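Metallo-beta-lactamase domain-containing protein (Thermotoga maritima, PDB 3H3E) is a zinc-binding protein of the metallo-beta-lactamase superfamily that probably acts as a metal-dependent hydrolase or possibly a transferase, with no established substrate. Local coordinates at residues A[78-83]-A[109-114]; A[135-141]-A[186-191]; A[143-147]-A[157-161]. The protein carries 2 engineered substitutions. All coordinates share one frame. Residues are numbered along the deposited sequence.

Contact 1: A[78-83]-A[109-114]; sequences LLYLSG and EVLYYN. Engineered in segment 109-114: Y112 (natural residue Lys), Y113 (natural residue Lys).
The turn 78-83 runs from the end of a 3-10 segment (78-80) into an extended link at L81 and S82 and then G83 at phi/psi 74/7; it lies against the last turn of helix 107-113. CA atoms pair L79 with V110 at 5.9 Å, S82 with Y113 at 4.9 Å and G83 with N114 at 4.6 Å, so the two segments draw together toward their C-terminal ends. E109 adds a marginal touch, its CG 4.3 Å from L79 CD2. V110, chi1 t, is the apolar wedge between two leucines that are both m,t: CG1 is 3.8 Å from L78 CD1 and CG2 3.7 Å from L79 CD2. Y113, an engineered residue, is held through its backbone: G83 N donates to Y113 O at 2.8 Å and 166°, and S82 CA sits 3.5 Å from the same Y113 O. N114, chi1 m and chi2 -70°, is the first residue to leave helical angles. Its ND2 donates to L81 O at 3.1 Å and to V110 O at 3.2 Å, while OD1 accepts from K84 N; this amide thus ties the turn to the helix end. L78 and N114 both touch V86 of strand 85-89. Helix 107-113 leads into edge strand 115-119, parallel to 85-89, so the contact joins the entrances of two neighbouring parallel strands, in a layered alpha/beta arrangement belonging to the metallo-beta-lactamase fold.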
loop_
_atom_site.group_PDB
_atom_site.type_symbol
_atom_site.label_atom_id
_atom_site.label_comp_id
_atom_site.label_asym_id
_atom_site.label_seq_id
_atom_site.Cartn_x
_atom_site.Cartn_y
_atom_site.Cartn_z
ATOM N N LEU A 78 -12.852 -0.923 6.453
ATOM C CA LEU A 78 -13.884 -1.611 5.684
ATOM C C LEU A 78 -15.090 -1.903 6.563
ATOM O O LEU A 78 -16.197 -2.109 6.080
ATOM C CB LEU A 78 -13.346 -2.917 5.122
ATOM C CG LEU A 78 -12.581 -2.804 3.816
ATOM C CD1 LEU A 78 -11.916 -4.127 3.509
ATOM C CD2 LEU A 78 -13.538 -2.407 2.717
ATOM N N LEU A 79 -14.857 -1.931 7.866
ATOM C CA LEU A 79 -15.923 -2.112 8.832
ATOM C C LEU A 79 -16.883 -0.945 8.813
ATOM O O LEU A 79 -17.929 -1.000 9.443
ATOM C CB LEU A 79 -15.338 -2.260 10.235
ATOM C CG LEU A 79 -14.415 -3.470 10.374
ATOM C CD1 LEU A 79 -13.913 -3.601 11.806
ATOM C CD2 LEU A 79 -15.148 -4.714 9.937
ATOM N N TYR A 80 -16.514 0.112 8.101
ATOM C CA TYR A 80 -17.317 1.324 8.044
ATOM C C TYR A 80 -17.923 1.535 6.666
ATOM O O TYR A 80 -18.546 2.560 6.410
ATOM C CB TYR A 80 -16.471 2.544 8.429
ATOM C CG TYR A 80 -15.987 2.494 9.852
ATOM C CD1 TYR A 80 -16.671 3.172 10.867
ATOM C CD2 TYR A 80 -14.864 1.745 10.200
ATOM C CE1 TYR A 80 -16.244 3.116 12.187
ATOM C CE2 TYR A 80 -14.427 1.682 11.521
ATOM C CZ TYR A 80 -15.126 2.366 12.506
ATOM O OH TYR A 80 -14.696 2.317 13.803
ATOM N N LEU A 81 -17.725 0.566 5.777
ATOM C CA LEU A 81 -18.280 0.634 4.431
ATOM C C LEU A 81 -19.243 -0.519 4.177
ATOM O O LEU A 81 -19.118 -1.583 4.785
ATOM C CB LEU A 81 -17.167 0.628 3.385
ATOM C CG LEU A 81 -16.138 1.759 3.478
ATOM C CD1 LEU A 81 -15.021 1.520 2.488
ATOM C CD2 LEU A 81 -16.785 3.139 3.266
ATOM N N SER A 82 -20.214 -0.279 3.297
ATOM C CA SER A 82 -21.115 -1.300 2.810
ATOM C C SER A 82 -21.214 -1.166 1.290
ATOM O O SER A 82 -21.095 -0.073 0.728
ATOM C CB SER A 82 -22.513 -1.142 3.419
ATOM O OG SER A 82 -22.493 -0.918 4.814
ATOM N N GLY A 83 -21.440 -2.290 0.625
ATOM C CA GLY A 83 -21.728 -2.295 -0.794
ATOM C C GLY A 83 -20.551 -2.028 -1.705
ATOM O O GLY A 83 -20.719 -1.881 -2.908
ATOM N N GLU A 109 -17.286 -10.175 8.740
ATOM C CA GLU A 109 -18.136 -9.009 8.785
ATOM C C GLU A 109 -18.005 -8.204 7.506
ATOM O O GLU A 109 -18.988 -7.743 6.938
ATOM C CB GLU A 109 -17.757 -8.151 9.985
ATOM C CG GLU A 109 -18.723 -7.028 10.252
ATOM C CD GLU A 109 -18.991 -6.842 11.730
ATOM O OE1 GLU A 109 -18.976 -7.859 12.460
ATOM O OE2 GLU A 109 -19.222 -5.684 12.155
ATOM N N VAL A 110 -16.776 -8.041 7.056
ATOM C CA VAL A 110 -16.493 -7.233 5.880
ATOM C C VAL A 110 -17.193 -7.777 4.647
ATOM O O VAL A 110 -17.717 -7.029 3.843
ATOM C CB VAL A 110 -14.964 -7.152 5.627
ATOM C CG1 VAL A 110 -14.669 -6.562 4.254
ATOM C CG2 VAL A 110 -14.292 -6.347 6.731
ATOM N N LEU A 111 -17.199 -9.091 4.509
ATOM C CA LEU A 111 -17.763 -9.739 3.332
ATOM C C LEU A 111 -19.281 -9.960 3.454
ATOM O O LEU A 111 -19.954 -10.332 2.485
ATOM C CB LEU A 111 -17.010 -11.044 3.050
ATOM C CG LEU A 111 -15.513 -10.884 2.722
ATOM C CD1 LEU A 111 -14.891 -12.218 2.366
ATOM C CD2 LEU A 111 -15.254 -9.866 1.600
ATOM N N TYR A 112 -19.806 -9.713 4.650
ATOM C CA TYR A 112 -21.233 -9.657 4.890
ATOM C C TYR A 112 -21.817 -8.409 4.249
ATOM O O TYR A 112 -22.767 -8.489 3.478
ATOM C CB TYR A 112 -21.507 -9.623 6.394
ATOM C CG TYR A 112 -22.986 -9.641 6.746
ATOM C CD1 TYR A 112 -23.712 -10.823 6.694
ATOM C CD2 TYR A 112 -23.656 -8.481 7.130
ATOM C CE1 TYR A 112 -25.049 -10.857 7.003
ATOM C CE2 TYR A 112 -24.996 -8.510 7.449
ATOM C CZ TYR A 112 -25.690 -9.709 7.383
ATOM O OH TYR A 112 -27.030 -9.783 7.689
ATOM N N TYR A 113 -21.226 -7.262 4.574
ATOM C CA TYR A 113 -21.709 -5.949 4.145
ATOM C C TYR A 113 -21.204 -5.522 2.778
ATOM O O TYR A 113 -21.771 -4.631 2.132
ATOM C CB TYR A 113 -21.285 -4.897 5.159
ATOM C CG TYR A 113 -21.927 -5.083 6.495
ATOM C CD1 TYR A 113 -23.275 -4.817 6.675
ATOM C CD2 TYR A 113 -21.194 -5.543 7.577
ATOM C CE1 TYR A 113 -23.877 -4.996 7.896
ATOM C CE2 TYR A 113 -21.790 -5.719 8.812
ATOM C CZ TYR A 113 -23.138 -5.444 8.965
ATOM O OH TYR A 113 -23.743 -5.620 10.190
ATOM N N ASN A 114 -20.117 -6.152 2.358
ATOM C CA ASN A 114 -19.483 -5.852 1.087
ATOM C C ASN A 114 -19.368 -7.093 0.222
ATOM O O ASN A 114 -19.820 -8.170 0.592
ATOM C CB ASN A 114 -18.097 -5.251 1.308
ATOM C CG ASN A 114 -18.145 -3.934 2.032
ATOM O OD1 ASN A 114 -18.585 -2.930 1.486
ATOM N ND2 ASN A 114 -17.683 -3.926 3.268
#

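Contact 2: A[135-141]-A[186-191]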
loop_
_atom_site.group_PDB
_atom_site.type_symbol
_atom_site.label_atom_id
_atom_site.label_comp_id
_atom_site.label_asym_id
_atom_site.label_seq_id
_atom_site.Cartn_x
_atom_site.Cartn_y
_atom_site.Cartn_z
ATOM N N PRO A 135 1.912 -10.821 -5.034
ATOM C CA PRO A 135 3.039 -10.854 -4.106
ATOM C C PRO A 135 4.355 -10.772 -4.873
ATOM O O PRO A 135 4.579 -11.556 -5.799
ATOM C CB PRO A 135 2.910 -12.228 -3.458
ATOM C CG PRO A 135 1.582 -12.683 -3.733
ATOM C CD PRO A 135 1.110 -12.048 -4.971
ATOM N N ALA A 136 5.215 -9.837 -4.483
ATOM C CA ALA A 136 6.507 -9.652 -5.137
ATOM C C ALA A 136 7.430 -10.828 -4.900
ATOM O O ALA A 136 7.391 -11.465 -3.855
ATOM C CB ALA A 136 7.162 -8.387 -4.637
ATOM N N ASN A 137 8.270 -11.098 -5.883
ATOM C CA ASN A 137 9.312 -12.093 -5.772
ATOM C C ASN A 137 10.326 -11.633 -4.736
ATOM O O ASN A 137 10.899 -10.554 -4.857
ATOM C CB ASN A 137 9.973 -12.263 -7.145
ATOM C CG ASN A 137 11.120 -13.265 -7.138
ATOM O OD1 ASN A 137 11.610 -13.679 -6.089
ATOM N ND2 ASN A 137 11.566 -13.640 -8.325
ATOM N N LEU A 138 10.557 -12.457 -3.722
ATOM C CA LEU A 138 11.450 -12.080 -2.625
ATOM C C LEU A 138 12.945 -12.073 -2.963
ATOM O O LEU A 138 13.752 -11.565 -2.186
ATOM C CB LEU A 138 11.202 -12.980 -1.425
ATOM C CG LEU A 138 9.911 -12.678 -0.674
ATOM C CD1 LEU A 138 9.495 -13.873 0.128
ATOM C CD2 LEU A 138 10.067 -11.450 0.206
ATOM N N ARG A 139 13.307 -12.633 -4.115
ATOM C CA ARG A 139 14.710 -12.752 -4.521
ATOM C C ARG A 139 15.686 -13.084 -3.391
ATOM O O ARG A 139 16.740 -12.454 -3.269
ATOM C CB ARG A 139 15.158 -11.493 -5.249
ATOM C CG ARG A 139 14.466 -11.316 -6.576
ATOM C CD ARG A 139 14.551 -9.903 -7.088
ATOM N NE ARG A 139 13.722 -9.745 -8.273
ATOM C CZ ARG A 139 12.510 -9.213 -8.267
ATOM N NH1 ARG A 139 11.984 -8.767 -7.131
ATOM N NH2 ARG A 139 11.828 -9.125 -9.398
ATOM N N GLY A 140 15.338 -14.077 -2.573
ATOM C CA GLY A 140 16.204 -14.506 -1.490
ATOM C C GLY A 140 16.025 -13.762 -0.175
ATOM O O GLY A 140 16.550 -14.196 0.845
ATOM N N LYS A 141 15.298 -12.643 -0.194
ATOM C CA LYS A 141 14.971 -11.902 1.029
ATOM C C LYS A 141 13.709 -12.453 1.672
ATOM O O LYS A 141 12.924 -13.131 1.024
ATOM C CB LYS A 141 14.801 -10.407 0.748
ATOM C CG LYS A 141 16.108 -9.701 0.364
ATOM C CD LYS A 141 15.863 -8.255 -0.052
ATOM C CE LYS A 141 15.148 -7.464 1.047
ATOM N NZ LYS A 141 14.469 -6.223 0.545
ATOM N N ASP A 186 11.820 -2.755 -2.994
ATOM C CA ASP A 186 12.708 -3.063 -4.113
ATOM C C ASP A 186 12.249 -4.265 -4.947
ATOM O O ASP A 186 12.251 -4.209 -6.175
ATOM C CB ASP A 186 14.162 -3.237 -3.651
ATOM C CG ASP A 186 14.347 -4.339 -2.592
ATOM O OD1 ASP A 186 13.412 -4.629 -1.816
ATOM O OD2 ASP A 186 15.466 -4.902 -2.520
ATOM N N ASN A 187 11.859 -5.352 -4.289
ATOM C CA ASN A 187 11.314 -6.514 -5.000
ATOM C C ASN A 187 10.066 -6.142 -5.759
ATOM O O ASN A 187 9.813 -6.618 -6.865
ATOM C CB ASN A 187 11.011 -7.649 -4.025
ATOM C CG ASN A 187 12.253 -8.354 -3.585
ATOM O OD1 ASN A 187 13.189 -8.493 -4.364
ATOM N ND2 ASN A 187 12.290 -8.786 -2.332
ATOM N N ILE A 188 9.291 -5.267 -5.145
ATOM C CA ILE A 188 8.041 -4.826 -5.717
ATOM C C ILE A 188 8.310 -4.061 -6.995
ATOM O O ILE A 188 7.651 -4.280 -8.000
ATOM C CB ILE A 188 7.246 -3.992 -4.703
ATOM C CG1 ILE A 188 6.673 -4.928 -3.624
ATOM C CG2 ILE A 188 6.168 -3.202 -5.390
ATOM C CD1 ILE A 188 6.017 -4.238 -2.447
ATOM N N LEU A 189 9.307 -3.186 -6.969
ATOM C CA LEU A 189 9.602 -2.348 -8.135
ATOM C C LEU A 189 10.215 -3.148 -9.269
ATOM O O LEU A 189 9.896 -2.936 -10.426
ATOM C CB LEU A 189 10.522 -1.194 -7.751
ATOM C CG LEU A 189 9.910 -0.127 -6.832
ATOM C CD1 LEU A 189 10.890 0.994 -6.627
ATOM C CD2 LEU A 189 8.641 0.402 -7.434
ATOM N N LEU A 190 11.099 -4.072 -8.921
ATOM C CA LEU A 190 11.709 -4.962 -9.888
ATOM C C LEU A 190 10.655 -5.845 -10.535
ATOM O O LEU A 190 10.703 -6.099 -11.734
ATOM C CB LEU A 190 12.774 -5.823 -9.211
ATOM C CG LEU A 190 13.966 -5.105 -8.569
ATOM C CD1 LEU A 190 14.688 -6.006 -7.570
ATOM C CD2 LEU A 190 14.917 -4.637 -9.648
ATOM N N ASP A 191 9.698 -6.326 -9.752
ATOM C CA ASP A 191 8.621 -7.111 -10.341
ATOM C C ASP A 191 7.878 -6.272 -11.373
ATOM O O ASP A 191 7.548 -6.749 -12.451
ATOM C CB ASP A 191 7.667 -7.647 -9.275
ATOM C CG ASP A 191 8.077 -9.025 -8.757
ATOM O OD1 ASP A 191 9.278 -9.364 -8.836
ATOM O OD2 ASP A 191 7.200 -9.774 -8.269
HETATM O O HOH W 1 10.120 -12.145 -10.527
#
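R139 lays its guanidinium over L190, with NH2 3.4 Å from L190 CB on one face, while the in-plane edge meets acceptors of helix 185-193. R139 NH1 donates to N187 OD1 at 3.0 Å and to N187 O at 3.1 Å; R139 NH2 forms a salt bridge to D191 OD1 at 2.6 Å. The other carboxylate oxygen, D191 OD2, accepts from N137 N at 2.9 Å. N137 OD1 accepts from R139 N at 2.8 Å, an Asx turn, and a type I' turn spans L138 to K141. N187 ND2 reaches L138 O at 3.1 Å, a weak bond; its stronger partner is the carbonyl of R183. A136 adds an apolar touch, CB 3.6 Å from I188 CG1, and at the far end K141 NZ bridges weakly to D186 OD1 at 3.0 Å. Two basic loop residues thus meet two helix carboxylates, and N187 serves both backbone and guanidinium: charge complementarity and directed hydrogen bonds, more than apolar burial, fix this irregular loop on the helix.

Contact 3: A[143-147]-A[157-161]; sequences PTGDF and KDLFE
F147, P143 and K157 lose the most surface here, 91, 61 and 56 Å². Both segments are largely irregular; CA atoms pair P143 with L159 at 6.4 Å and F147 with D158 at 5.4 Å. F147 (chi1 m, chi2 -68°) offers a ring face to the edge of F160: an edge-to-face pair, centroids 5.3 Å apart, planes at 85°, F147 CG 3.6 Å from F160 CZ. G145, at phi/psi 107/-171, lies where a CB would clash with F147 CE2. P143 CG packs 4.0 Å from F160 CD1, also at that ring's edge. K157 NZ forms a weak salt bridge to D146 OD1 at 3.3 Å. F160 (phi/psi 65/48, chi1 m) closes an Asx turn, F160 N to D158 OD1 at 2.9 Å. F160 stacks on the zinc ligand H182, which F147 meets edge-to-face. D158 also salt-bridges K96 of strand 95-98. D158 N donates to F147 O at 3.1 Å, 156°, continuing the pairing of strands 147-150 and 155-157 at the margin of the small antiparallel sheet.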
loop_
_atom_site.group_PDB
_atom_site.type_symbol
_atom_site.label_atom_id
_atom_site.label_comp_id
_atom_site.label_asym_id
_atom_site.label_seq_id
_atom_site.Cartn_x
_atom_site.Cartn_y
_atom_site.Cartn_z
ATOM N N PRO A 143 10.539 -11.298 4.717
ATOM C CA PRO A 143 9.977 -10.107 5.364
ATOM C C PRO A 143 10.618 -9.849 6.721
ATOM O O PRO A 143 10.925 -10.811 7.410
ATOM C CB PRO A 143 8.493 -10.462 5.515
ATOM C CG PRO A 143 8.235 -11.428 4.423
ATOM C CD PRO A 143 9.491 -12.244 4.306
ATOM N N THR A 144 10.855 -8.583 7.072
ATOM C CA THR A 144 11.427 -8.256 8.378
ATOM C C THR A 144 10.294 -8.209 9.382
ATOM O O THR A 144 9.134 -8.021 9.009
ATOM C CB THR A 144 12.236 -6.921 8.396
ATOM O OG1 THR A 144 11.400 -5.822 8.014
ATOM C CG2 THR A 144 13.417 -6.988 7.457
ATOM N N GLY A 145 10.620 -8.415 10.649
ATOM C CA GLY A 145 9.603 -8.418 11.681
ATOM C C GLY A 145 9.279 -9.786 12.240
ATOM O O GLY A 145 9.949 -10.771 11.951
ATOM N N ASP A 146 8.228 -9.838 13.046
ATOM C CA ASP A 146 7.872 -11.050 13.751
ATOM C C ASP A 146 6.491 -11.524 13.345
ATOM O O ASP A 146 5.660 -11.838 14.186
ATOM C CB ASP A 146 7.908 -10.789 15.245
ATOM C CG ASP A 146 8.206 -12.028 16.025
ATOM O OD1 ASP A 146 8.825 -12.937 15.427
ATOM O OD2 ASP A 146 7.828 -12.093 17.218
ATOM N N PHE A 147 6.257 -11.593 12.043
ATOM C CA PHE A 147 4.932 -11.867 11.518
ATOM C C PHE A 147 4.590 -13.354 11.389
ATOM O O PHE A 147 5.402 -14.158 10.943
ATOM C CB PHE A 147 4.751 -11.148 10.185
ATOM C CG PHE A 147 4.872 -9.664 10.294
ATOM C CD1 PHE A 147 3.915 -8.931 10.979
ATOM C CD2 PHE A 147 5.940 -8.998 9.720
ATOM C CE1 PHE A 147 4.025 -7.561 11.097
ATOM C CE2 PHE A 147 6.061 -7.627 9.838
ATOM C CZ PHE A 147 5.104 -6.908 10.526
ATOM N N LYS A 157 5.003 -19.011 9.717
ATOM C CA LYS A 157 5.557 -17.681 9.516
ATOM C C LYS A 157 4.833 -17.033 8.331
ATOM O O LYS A 157 4.359 -17.729 7.440
ATOM C CB LYS A 157 7.061 -17.789 9.267
ATOM C CG LYS A 157 7.834 -16.531 9.555
ATOM C CD LYS A 157 8.186 -16.351 11.028
ATOM C CE LYS A 157 8.697 -14.922 11.250
ATOM N NZ LYS A 157 9.138 -14.629 12.639
ATOM N N ASP A 158 4.723 -15.711 8.318
ATOM C CA ASP A 158 3.925 -15.028 7.292
ATOM C C ASP A 158 4.816 -14.446 6.201
ATOM O O ASP A 158 5.659 -13.584 6.486
ATOM C CB ASP A 158 3.097 -13.907 7.933
ATOM C CG ASP A 158 2.024 -13.351 7.006
ATOM O OD1 ASP A 158 1.917 -13.796 5.847
ATOM O OD2 ASP A 158 1.280 -12.452 7.441
ATOM N N LEU A 159 4.633 -14.906 4.959
ATOM C CA LEU A 159 5.418 -14.399 3.830
ATOM C C LEU A 159 4.629 -13.397 2.984
ATOM O O LEU A 159 5.121 -12.870 1.984
ATOM C CB LEU A 159 5.931 -15.542 2.953
ATOM C CG LEU A 159 6.804 -16.656 3.561
ATOM C CD1 LEU A 159 7.733 -17.158 2.487
ATOM C CD2 LEU A 159 7.616 -16.213 4.759
ATOM N N PHE A 160 3.398 -13.146 3.400
ATOM C CA PHE A 160 2.557 -12.144 2.772
ATOM C C PHE A 160 2.187 -12.486 1.342
ATOM O O PHE A 160 2.273 -11.660 0.440
ATOM C CB PHE A 160 3.178 -10.761 2.913
ATOM C CG PHE A 160 3.261 -10.308 4.331
ATOM C CD1 PHE A 160 4.345 -10.645 5.114
ATOM C CD2 PHE A 160 2.231 -9.589 4.903
ATOM C CE1 PHE A 160 4.410 -10.245 6.450
ATOM C CE2 PHE A 160 2.293 -9.183 6.236
ATOM C CZ PHE A 160 3.377 -9.507 7.003
ATOM N N GLU A 161 1.742 -13.722 1.164
ATOM C CA GLU A 161 1.248 -14.187 -0.117
ATOM C C GLU A 161 0.004 -13.400 -0.520
ATOM O O GLU A 161 -0.489 -13.535 -1.646
ATOM C CB GLU A 161 0.914 -15.672 -0.035
ATOM C CG GLU A 161 2.034 -16.550 0.464
ATOM C CD GLU A 161 3.066 -16.844 -0.600
ATOM O OE1 GLU A 161 3.017 -16.220 -1.686
ATOM O OE2 GLU A 161 3.938 -17.706 -0.348
#

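Overall arrangement
Contacts 2 and 3 adjoin, with centres 14 Å apart, and contact 3 is nested in the chain between the two segments of contact 2. They touch directly: P135 CG lies 3.1 Å from E161 O, and L138 CD2 4.2 Å from P143 CD. R183 links them further, bonding to A136 O and L159 O. Relative to the bound zinc, held by H69, H71 and H182, the side chain of F160 in contact 3 is about 5 Å away, I188 in contact 2 about 11 Å and L78 in contact 1 about 14 Å. Contact 1 precedes both in sequence and stands apart, its nearest atoms about 17 Å from contact 2 and about 15 Å from contact 3.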